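One contact in two related proteins. Structure 1 is NAD-dependent aldehyde dehydrogenase from Sinorhizobium meliloti, which probably oxidises aldehydes, passing the electrons to NAD or NADP: PDB 3U4J (chain A, 2.00 Å), residues V162-I167 and G189-L194. Structure 2 is 5-carboxymethyl-2-hydroxymuconate semialdehyde dehydrogenase from Thermus thermophilus: PDB 2D4E (chain B, 2.10 Å), residues A163-I168 and G190-L195. One frame, after least-squares fit of the local backbone (RMSD 0.49 Å); residues are numbered along the deposited sequences.

Structure 1 (3U4J); sequences VGVVGI and GCTVVL.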
loop_
_atom_site.group_PDB
_atom_site.type_symbol
_atom_site.label_atom_id
_atom_site.label_comp_id
_atom_site.label_asym_id
_atom_site.label_seq_id
_atom_site.Cartn_x
_atom_site.Cartn_y
_atom_site.Cartn_z
ATOM N N VAL A 162 -6.080 13.298 -13.456
ATOM C CA VAL A 162 -6.720 14.594 -13.176
ATOM C C VAL A 162 -7.171 15.303 -14.489
ATOM O O VAL A 162 -8.191 15.968 -14.497
ATOM C CB VAL A 162 -5.848 15.520 -12.223
ATOM C CG1 VAL A 162 -4.586 15.962 -12.875
ATOM C CG2 VAL A 162 -6.600 16.807 -11.807
ATOM N N GLY A 163 -6.423 15.143 -15.580
ATOM C CA GLY A 163 -6.814 15.725 -16.897
ATOM C C GLY A 163 -5.736 16.636 -17.459
ATOM O O GLY A 163 -4.624 16.198 -17.697
ATOM N N VAL A 164 -6.053 17.916 -17.657
ATOM C CA VAL A 164 -5.101 18.865 -18.230
ATOM C C VAL A 164 -4.407 19.604 -17.118
ATOM O O VAL A 164 -5.056 20.270 -16.293
ATOM C CB VAL A 164 -5.807 19.911 -19.137
ATOM C CG1 VAL A 164 -4.796 20.942 -19.686
ATOM C CG2 VAL A 164 -6.575 19.206 -20.263
ATOM N N VAL A 165 -3.075 19.543 -17.140
ATOM C CA VAL A 165 -2.257 20.123 -16.115
ATOM C C VAL A 165 -1.362 21.208 -16.704
ATOM O O VAL A 165 -0.566 20.947 -17.612
ATOM C CB VAL A 165 -1.333 19.040 -15.491
ATOM C CG1 VAL A 165 -0.520 19.643 -14.331
ATOM C CG2 VAL A 165 -2.152 17.861 -14.987
ATOM N N GLY A 166 -1.447 22.409 -16.160
ATOM C CA GLY A 166 -0.454 23.444 -16.480
ATOM C C GLY A 166 0.742 23.365 -15.547
ATOM O O GLY A 166 0.585 23.442 -14.333
ATOM N N ILE A 167 1.937 23.238 -16.116
ATOM C CA ILE A 167 3.161 23.094 -15.339
ATOM C C ILE A 167 4.084 24.297 -15.559
ATOM O O ILE A 167 4.542 24.525 -16.659
ATOM C CB ILE A 167 3.885 21.777 -15.717
ATOM C CG1 ILE A 167 2.933 20.580 -15.526
ATOM C CG2 ILE A 167 5.193 21.616 -14.906
ATOM C CD1 ILE A 167 3.526 19.227 -15.999
ATOM N N GLY A 189 -1.689 9.619 -16.998
ATOM C CA GLY A 189 -2.700 9.706 -18.090
ATOM C C GLY A 189 -3.107 11.150 -18.410
ATOM O O GLY A 189 -3.990 11.377 -19.246
ATOM N N CYS A 190 -2.466 12.134 -17.755
ATOM C CA CYS A 190 -2.784 13.553 -17.972
ATOM C C CYS A 190 -2.126 14.028 -19.243
ATOM O O CYS A 190 -1.215 13.386 -19.742
ATOM C CB CYS A 190 -2.247 14.452 -16.829
ATOM S SG CYS A 190 -2.978 14.083 -15.235
ATOM N N THR A 191 -2.584 15.173 -19.755
ATOM C CA THR A 191 -1.881 15.884 -20.820
ATOM C C THR A 191 -1.452 17.191 -20.189
ATOM O O THR A 191 -2.044 17.620 -19.187
ATOM C CB THR A 191 -2.807 16.164 -22.024
ATOM O OG1 THR A 191 -3.959 16.907 -21.583
ATOM C CG2 THR A 191 -3.271 14.859 -22.607
ATOM N N VAL A 192 -0.420 17.821 -20.744
ATOM C CA VAL A 192 0.184 18.953 -20.055
ATOM C C VAL A 192 0.519 20.132 -20.968
ATOM O O VAL A 192 0.765 19.960 -22.171
ATOM C CB VAL A 192 1.488 18.542 -19.295
ATOM C CG1 VAL A 192 1.227 17.380 -18.358
ATOM C CG2 VAL A 192 2.647 18.252 -20.255
ATOM N N VAL A 193 0.540 21.318 -20.372
ATOM C CA VAL A 193 1.152 22.469 -20.990
ATOM C C VAL A 193 2.254 22.930 -20.058
ATOM O O VAL A 193 1.996 23.294 -18.899
ATOM C CB VAL A 193 0.128 23.630 -21.257
ATOM C CG1 VAL A 193 0.825 24.838 -21.860
ATOM C CG2 VAL A 193 -1.001 23.149 -22.202
ATOM N N LEU A 194 3.475 22.898 -20.573
ATOM C CA LEU A 194 4.675 23.225 -19.815
ATOM C C LEU A 194 5.064 24.655 -20.137
ATOM O O LEU A 194 5.229 24.997 -21.309
ATOM C CB LEU A 194 5.844 22.293 -20.210
ATOM C CG LEU A 194 7.230 22.514 -19.563
ATOM C CD1 LEU A 194 7.128 22.410 -18.057
ATOM C CD2 LEU A 194 8.272 21.530 -20.069
#
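With chi1 of Cys190 at -63°, SG lies beside its own backbone N and reaches across to Val162, touching CG1 at 3.4 Å; it also takes a weak hydrogen bond from Gly163 N. Cys190 CB rests 3.9 Å from Val165 CG2. Gly163 O lies 3.1 Å from the same Cys190 CB and accepts a bond from Thr191 N at 3.1 Å. Val164 CG2 stands 3.7 Å from Thr191 OG1, which is bonded to Ala70 O of helix 60-75. Val192, chi1 -54°, sets CG1 3.8 Å from Ile167 CD1, on the face covered by helix 174-187. Backbone hydrogen bonds of the parallel strand pair continue, as from Val165 N to Thr191 O. The contact joins strands 153-168 and 191-195 of a right-handed beta-alpha-beta crossover, consistent with the Rossmann-like cofactor domain of aldehyde dehydrogenases.

Comparison
From structure 1 to structure 2 the strand pair keeps its course, and most changes gather where the chains enter it. Val162(A) gives way to Ala163(B): CG1 and CG2 go, the CA atoms stand 1.0 Å apart after superposition and the CB atoms 1.3 Å apart. The contact of Val162(A) CG1 with Val165(A) CG2, 3.7 Å, goes with them; Ala163(B) CB comes no closer than 6.6 Å to Val166(B) CG2. At Cys190(A), exchanged for Asn191(B), CB and chi1 hold, and SG and the amide CG fall 0.7 Å apart. OD1 of Asn191(B) is the addition, its place 2.2 Å apart from Gly163(A) N after superposition; in structure 2 it points to the backbone of Gly164(B). That glycine turns: psi is -119° in Gly163(A) and 174° in Gly164(B), and the carbonyl O atoms stand 1.7 Å apart after superposition. The bond from Thr191(A) N to Gly163(A) O is lost, Thr192(B) N and Gly164(B) O being 4.6 Å apart, which probably weakens the pairing at this end. Next to it, Val164(A) becomes Pro165(B). CB keeps its place, and CG2 of Val164(A) lies 0.7 Å apart from CG of Pro165(B) after superposition. CG1 goes and CD comes, closing the ring onto a backbone N that has no hydrogen to donate. Thr191(A) and Thr192(B) keep their place beside it. Further along, bonds such as Val165(A) N to Thr191(A) O and Val166(B) N to Thr192(B) O persist. The models differ in the branches of Val192(A) and Val193(B), with chi1 -54° against 176°, though Val192(A) CG1 touches Ile167(A) CD1 and Val193(B) CG1 touches Ile168(B) CD1.

Structure 2 (2D4E); sequences AGPVGI and GNTVVL.
With chi1 of Asn191 at -62°, the amide lies beside its own backbone N and reaches segment 163-168. OD1 accepts a hydrogen bond from Gly164 N at 2.7 Å, with the donor above the amide plane, and stands 3.2 Å from Ala163 N at an angle too poor for a bond. Outside the pair, ND2 is bonded to Tyr495 O, so both ends of the amide are held. Asn191 CB rests 3.9 Å from Val166 CG2. Gly164 O lies 3.4 Å from the same Asn191 CB. Pro165 CG stands 3.2 Å from Thr192 OG1, which is bonded to Ala73 O of helix 63-80. Val193, chi1 176°, sets CG1 3.5 Å from Ile168 CD1, on the face covered by helix 175-188. Backbone hydrogen bonds of the parallel strand pair continue, as from Val166 N to Thr192 O. The side chain of Leu195 lies about 8 Å from the bound NAD.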
loop_
_atom_site.group_PDB
_atom_site.type_symbol
_atom_site.label_atom_id
_atom_site.label_comp_id
_atom_site.label_asym_id
_atom_site.label_seq_id
_atom_site.Cartn_x
_atom_site.Cartn_y
_atom_site.Cartn_z
ATOM N N ALA B 163 -6.887 12.946 -13.653
ATOM C CA ALA B 163 -7.624 14.154 -13.275
ATOM C C ALA B 163 -7.865 15.176 -14.392
ATOM O O ALA B 163 -8.879 15.877 -14.378
ATOM C CB ALA B 163 -6.939 14.821 -12.094
ATOM N N GLY B 164 -6.943 15.268 -15.348
ATOM C CA GLY B 164 -7.104 16.216 -16.441
ATOM C C GLY B 164 -5.827 16.948 -16.828
ATOM O O GLY B 164 -4.809 16.801 -16.156
ATOM N N PRO B 165 -5.850 17.751 -17.909
ATOM C CA PRO B 165 -4.672 18.500 -18.364
ATOM C C PRO B 165 -3.981 19.248 -17.217
ATOM O O PRO B 165 -4.640 19.812 -16.335
ATOM C CB PRO B 165 -5.252 19.446 -19.415
ATOM C CG PRO B 165 -6.369 18.628 -20.006
ATOM C CD PRO B 165 -7.011 18.013 -18.782
ATOM N N VAL B 166 -2.652 19.254 -17.241
ATOM C CA VAL B 166 -1.876 19.910 -16.200
ATOM C C VAL B 166 -1.025 21.062 -16.726
ATOM O O VAL B 166 -0.248 20.898 -17.662
ATOM C CB VAL B 166 -0.936 18.901 -15.489
ATOM C CG1 VAL B 166 -0.241 19.579 -14.293
ATOM C CG2 VAL B 166 -1.729 17.682 -15.030
ATOM N N GLY B 167 -1.191 22.231 -16.116
ATOM C CA GLY B 167 -0.407 23.391 -16.488
ATOM C C GLY B 167 0.789 23.363 -15.556
ATOM O O GLY B 167 0.628 23.476 -14.335
ATOM N N ILE B 168 1.980 23.202 -16.128
ATOM C CA ILE B 168 3.214 23.110 -15.354
ATOM C C ILE B 168 4.046 24.384 -15.501
ATOM O O ILE B 168 4.561 24.684 -16.580
ATOM C CB ILE B 168 4.018 21.853 -15.818
ATOM C CG1 ILE B 168 3.142 20.609 -15.628
ATOM C CG2 ILE B 168 5.330 21.713 -15.045
ATOM C CD1 ILE B 168 3.752 19.308 -16.127
ATOM N N GLY B 190 -1.683 9.504 -17.055
ATOM C CA GLY B 190 -2.715 9.725 -18.048
ATOM C C GLY B 190 -3.198 11.127 -18.332
ATOM O O GLY B 190 -4.253 11.293 -18.947
ATOM N N ASN B 191 -2.443 12.133 -17.908
ATOM C CA ASN B 191 -2.834 13.521 -18.148
ATOM C C ASN B 191 -2.030 14.141 -19.286
ATOM O O ASN B 191 -0.936 13.677 -19.605
ATOM C CB ASN B 191 -2.630 14.359 -16.883
ATOM C CG ASN B 191 -3.482 13.885 -15.729
ATOM O OD1 ASN B 191 -4.697 13.769 -15.856
ATOM N ND2 ASN B 191 -2.851 13.606 -14.596
ATOM N N THR B 192 -2.585 15.183 -19.899
ATOM C CA THR B 192 -1.887 15.891 -20.972
ATOM C C THR B 192 -1.201 17.082 -20.309
ATOM O O THR B 192 -1.527 17.438 -19.170
ATOM C CB THR B 192 -2.855 16.368 -22.079
ATOM O OG1 THR B 192 -3.915 17.133 -21.498
ATOM C CG2 THR B 192 -3.438 15.171 -22.818
ATOM N N VAL B 193 -0.280 17.717 -21.024
ATOM C CA VAL B 193 0.495 18.801 -20.440
ATOM C C VAL B 193 0.727 20.076 -21.249
ATOM O O VAL B 193 0.813 20.053 -22.476
ATOM C CB VAL B 193 1.885 18.246 -20.042
ATOM C CG1 VAL B 193 2.783 19.357 -19.523
ATOM C CG2 VAL B 193 1.717 17.130 -19.017
ATOM N N VAL B 194 0.821 21.189 -20.529
ATOM C CA VAL B 194 1.142 22.482 -21.112
ATOM C C VAL B 194 2.198 23.072 -20.177
ATOM O O VAL B 194 1.890 23.480 -19.055
ATOM C CB VAL B 194 -0.059 23.452 -21.170
ATOM C CG1 VAL B 194 0.421 24.807 -21.678
ATOM C CG2 VAL B 194 -1.148 22.910 -22.094
ATOM N N LEU B 195 3.443 23.100 -20.637
ATOM C CA LEU B 195 4.549 23.629 -19.846
ATOM C C LEU B 195 4.824 25.108 -20.123
ATOM O O LEU B 195 4.838 25.539 -21.279
ATOM C CB LEU B 195 5.815 22.813 -20.129
ATOM C CG LEU B 195 7.146 23.303 -19.557
ATOM C CD1 LEU B 195 7.138 23.171 -18.041
ATOM C CD2 LEU B 195 8.286 22.492 -20.151
#